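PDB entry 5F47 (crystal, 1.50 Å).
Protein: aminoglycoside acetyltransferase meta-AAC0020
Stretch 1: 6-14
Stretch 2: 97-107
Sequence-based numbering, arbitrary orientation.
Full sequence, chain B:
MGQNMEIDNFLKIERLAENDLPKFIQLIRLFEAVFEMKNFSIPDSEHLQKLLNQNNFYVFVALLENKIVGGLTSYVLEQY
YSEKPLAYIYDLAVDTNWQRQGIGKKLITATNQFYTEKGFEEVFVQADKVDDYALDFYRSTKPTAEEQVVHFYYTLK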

# COMPACT_ATOMS: atom_id res chain seq x y z
N GLU B 6 -1.17 35.20 -4.14
CA GLU B 6 -0.11 34.72 -5.02
C GLU B 6 1.09 34.24 -4.20
O GLU B 6 2.01 35.01 -3.92
CB GLU B 6 0.31 35.81 -6.01
CG GLU B 6 1.06 35.31 -7.26
CD GLU B 6 0.16 34.62 -8.28
OE1 GLU B 6 -0.77 33.89 -7.88
OE2 GLU B 6 0.37 34.83 -9.50
N ILE B 7 1.10 32.96 -3.87
CA ILE B 7 2.08 32.41 -2.95
C ILE B 7 3.24 31.71 -3.63
O ILE B 7 4.10 31.12 -2.96
CB ILE B 7 1.43 31.42 -1.99
CG1 ILE B 7 0.74 30.31 -2.79
CG2 ILE B 7 0.45 32.13 -1.07
CD1 ILE B 7 0.19 29.20 -1.94
N ASP B 8 3.28 31.78 -4.96
CA ASP B 8 4.25 31.04 -5.76
C ASP B 8 5.70 31.23 -5.30
O ASP B 8 6.49 30.28 -5.32
CB ASP B 8 4.13 31.44 -7.24
CG ASP B 8 2.75 31.17 -7.80
OD1 ASP B 8 2.14 30.15 -7.42
OD2 ASP B 8 2.28 31.97 -8.64
N ASN B 9 6.04 32.44 -4.88
CA ASN B 9 7.40 32.73 -4.43
C ASN B 9 7.57 32.64 -2.91
O ASN B 9 8.65 32.91 -2.39
CB ASN B 9 7.85 34.11 -4.92
CG ASN B 9 7.47 34.36 -6.36
OD1 ASN B 9 7.83 33.59 -7.25
ND2 ASN B 9 6.75 35.45 -6.60
N PHE B 10 6.51 32.25 -2.21
CA PHE B 10 6.58 32.07 -0.77
C PHE B 10 6.50 30.59 -0.40
O PHE B 10 6.95 30.18 0.66
CB PHE B 10 5.46 32.83 -0.07
CG PHE B 10 5.50 34.31 -0.30
CD1 PHE B 10 6.14 35.14 0.61
CD2 PHE B 10 4.93 34.87 -1.42
CE1 PHE B 10 6.19 36.50 0.40
CE2 PHE B 10 4.98 36.23 -1.64
CZ PHE B 10 5.61 37.04 -0.72
N LEU B 11 5.91 29.80 -1.29
CA LEU B 11 5.68 28.40 -0.99
C LEU B 11 6.97 27.59 -1.01
O LEU B 11 7.77 27.68 -1.94
CB LEU B 11 4.68 27.81 -1.98
CG LEU B 11 4.18 26.40 -1.69
CD1 LEU B 11 3.27 26.38 -0.48
CD2 LEU B 11 3.46 25.86 -2.92
N LYS B 12 7.17 26.78 0.03
CA LYS B 12 8.31 25.88 0.08
C LYS B 12 7.81 24.45 0.11
O LYS B 12 6.87 24.13 0.83
CB LYS B 12 9.19 26.16 1.30
CG LYS B 12 9.76 27.57 1.38
CD LYS B 12 10.80 27.82 0.30
CE LYS B 12 11.45 29.19 0.44
NZ LYS B 12 10.52 30.32 0.12
N ILE B 13 8.43 23.58 -0.70
CA ILE B 13 8.12 22.16 -0.67
C ILE B 13 9.33 21.43 -0.12
O ILE B 13 10.44 21.59 -0.64
CB ILE B 13 7.78 21.59 -2.07
CG1 ILE B 13 6.58 22.33 -2.67
CG2 ILE B 13 7.51 20.10 -1.98
CD1 ILE B 13 5.28 22.04 -1.98
N GLU B 14 9.13 20.66 0.94
CA GLU B 14 10.24 20.03 1.63
C GLU B 14 9.92 18.60 1.98
O GLU B 14 8.77 18.25 2.26
CB GLU B 14 10.60 20.83 2.89
CG GLU B 14 11.12 22.24 2.58
CD GLU B 14 11.50 23.05 3.80
OE1 GLU B 14 11.49 22.50 4.92
OE2 GLU B 14 11.81 24.25 3.63
N ASN B 97 -7.98 26.56 3.22
CA ASN B 97 -7.76 27.97 2.92
C ASN B 97 -6.82 28.20 1.75
O ASN B 97 -6.78 29.30 1.19
CB ASN B 97 -7.22 28.70 4.16
CG ASN B 97 -8.28 28.89 5.22
OD1 ASN B 97 -9.47 28.98 4.92
ND2 ASN B 97 -7.84 28.96 6.47
N TRP B 98 -6.05 27.18 1.40
CA TRP B 98 -5.02 27.33 0.37
C TRP B 98 -5.17 26.37 -0.81
O TRP B 98 -4.22 26.15 -1.55
CB TRP B 98 -3.63 27.18 0.98
CG TRP B 98 -3.33 28.11 2.12
CD1 TRP B 98 -3.42 27.83 3.45
CD2 TRP B 98 -2.90 29.48 2.03
NE1 TRP B 98 -3.07 28.93 4.20
CE2 TRP B 98 -2.75 29.96 3.35
CE3 TRP B 98 -2.64 30.35 0.97
CZ2 TRP B 98 -2.34 31.26 3.63
CZ3 TRP B 98 -2.23 31.64 1.25
CH2 TRP B 98 -2.09 32.08 2.57
N GLN B 99 -6.36 25.80 -0.98
CA GLN B 99 -6.59 24.82 -2.03
C GLN B 99 -6.74 25.51 -3.38
O GLN B 99 -6.99 26.71 -3.44
CB GLN B 99 -7.83 23.97 -1.72
CG GLN B 99 -7.62 22.99 -0.57
CD GLN B 99 -8.84 22.13 -0.31
OE1 GLN B 99 -9.96 22.49 -0.67
NE2 GLN B 99 -8.63 20.99 0.35
N ARG B 100 -6.59 24.73 -4.45
CA ARG B 100 -6.69 25.24 -5.82
C ARG B 100 -5.74 26.41 -6.08
O ARG B 100 -6.10 27.36 -6.76
CB ARG B 100 -8.13 25.65 -6.15
CG ARG B 100 -9.20 24.74 -5.55
CD ARG B 100 -10.58 25.39 -5.60
NE ARG B 100 -11.64 24.43 -5.31
CZ ARG B 100 -12.16 23.60 -6.21
NH1 ARG B 100 -11.72 23.61 -7.46
NH2 ARG B 100 -13.12 22.75 -5.85
N GLN B 101 -4.53 26.32 -5.54
CA GLN B 101 -3.48 27.31 -5.75
C GLN B 101 -2.15 26.63 -6.08
O GLN B 101 -1.08 27.18 -5.82
CB GLN B 101 -3.33 28.21 -4.52
CG GLN B 101 -4.59 28.99 -4.18
CD GLN B 101 -4.34 30.10 -3.17
OE1 GLN B 101 -3.51 30.99 -3.39
NE2 GLN B 101 -5.06 30.06 -2.06
N GLY B 102 -2.23 25.42 -6.63
CA GLY B 102 -1.07 24.68 -7.10
C GLY B 102 -0.26 23.91 -6.07
O GLY B 102 0.74 23.28 -6.41
N ILE B 103 -0.70 23.92 -4.82
CA ILE B 103 0.08 23.27 -3.78
C ILE B 103 0.11 21.75 -3.94
O ILE B 103 1.18 21.16 -3.92
CB ILE B 103 -0.45 23.67 -2.39
CG1 ILE B 103 -0.20 25.18 -2.19
CG2 ILE B 103 0.21 22.82 -1.30
CD1 ILE B 103 -0.86 25.78 -0.95
N GLY B 104 -1.05 21.13 -4.14
CA GLY B 104 -1.11 19.70 -4.40
C GLY B 104 -0.26 19.26 -5.58
O GLY B 104 0.47 18.28 -5.51
N LYS B 105 -0.36 20.01 -6.67
CA LYS B 105 0.43 19.68 -7.86
C LYS B 105 1.92 19.72 -7.59
O LYS B 105 2.66 18.88 -8.07
CB LYS B 105 0.08 20.62 -9.00
CG LYS B 105 -1.27 20.34 -9.63
CD LYS B 105 -1.53 21.31 -10.76
CE LYS B 105 -2.90 21.08 -11.39
NZ LYS B 105 -3.22 22.12 -12.41
N LYS B 106 2.38 20.72 -6.83
CA LYS B 106 3.80 20.82 -6.53
C LYS B 106 4.26 19.71 -5.59
O LYS B 106 5.37 19.23 -5.72
CB LYS B 106 4.13 22.20 -5.94
CG LYS B 106 4.07 23.33 -6.97
CD LYS B 106 4.14 24.71 -6.33
CE LYS B 106 4.16 25.78 -7.42
NZ LYS B 106 4.04 27.18 -6.92
N LEU B 107 3.38 19.26 -4.68
CA LEU B 107 3.70 18.12 -3.83
C LEU B 107 3.87 16.84 -4.65
O LEU B 107 4.83 16.09 -4.45
CB LEU B 107 2.59 17.92 -2.76
CG LEU B 107 2.63 18.92 -1.60
CD1 LEU B 107 1.36 18.85 -0.79
CD2 LEU B 107 3.87 18.68 -0.72
O HOH W 1 -0.88 30.46 -6.50
O HOH W 2 1.74 28.24 -5.64
O HOH W 3 6.24 27.82 -5.61

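The contact buries 471 Å² in total and contains no direct hydrogen bond between the stretches; it rests on apolar packing, one salt bridge and bridging waters. Glu6 stays outside it, its closest side-chain approach being OE1 at 6.0 Å from Gln101 OE1. Ile7 is the first residue to engage. Its CA-to-CB bond points toward stretch 2, and with chi1 near p and chi2 near t, CG2 lies 3.6 Å from Trp98 CZ3, approaching the ring obliquely, and CD1 lies 3.7 Å from Ile103 CD1 and 4.2 Å from Trp98 CE3. Ile7 O accepts from Phe10 N and from Leu11 N, both at 2.8 Å, which ties the chain back on itself within stretch 1.

Asp8 supplies the charged part. Asp8 OD1 and Lys106 NZ form a salt bridge at 3.6 Å, and water 2 also bridges the same two atoms. Water 2 accepts from Lys106 NZ at 2.8 Å and donates to Asp8 OD1 at 2.6 Å and to Gln101 O at 3.0 Å, so it joins both charged groups to the backbone just before the helix. Water 3 makes a second bridge, accepting from Lys106 NZ at 2.6 Å and donating to Asp8 O at 2.5 Å. The high B factors of Asp8 call for some caution over these distances.

Asn9 and Phe10 make no contact. Leu11 points back toward stretch 2, and its CD2 packs 3.8 Å from Ile103 CG1 and 3.7 Å from Lys106 CD; the lysine therefore offers its aliphatic chain here and its amine to Asp8. Lys12 is out of reach, whereas Ile13 again points toward the helix, the alternation expected of a strand. Ile13 CD1 meets Leu107 CD2 at 3.9 Å, and Ile13 CG1 lies 4.1 Å from Lys106 CB. Glu14 points away.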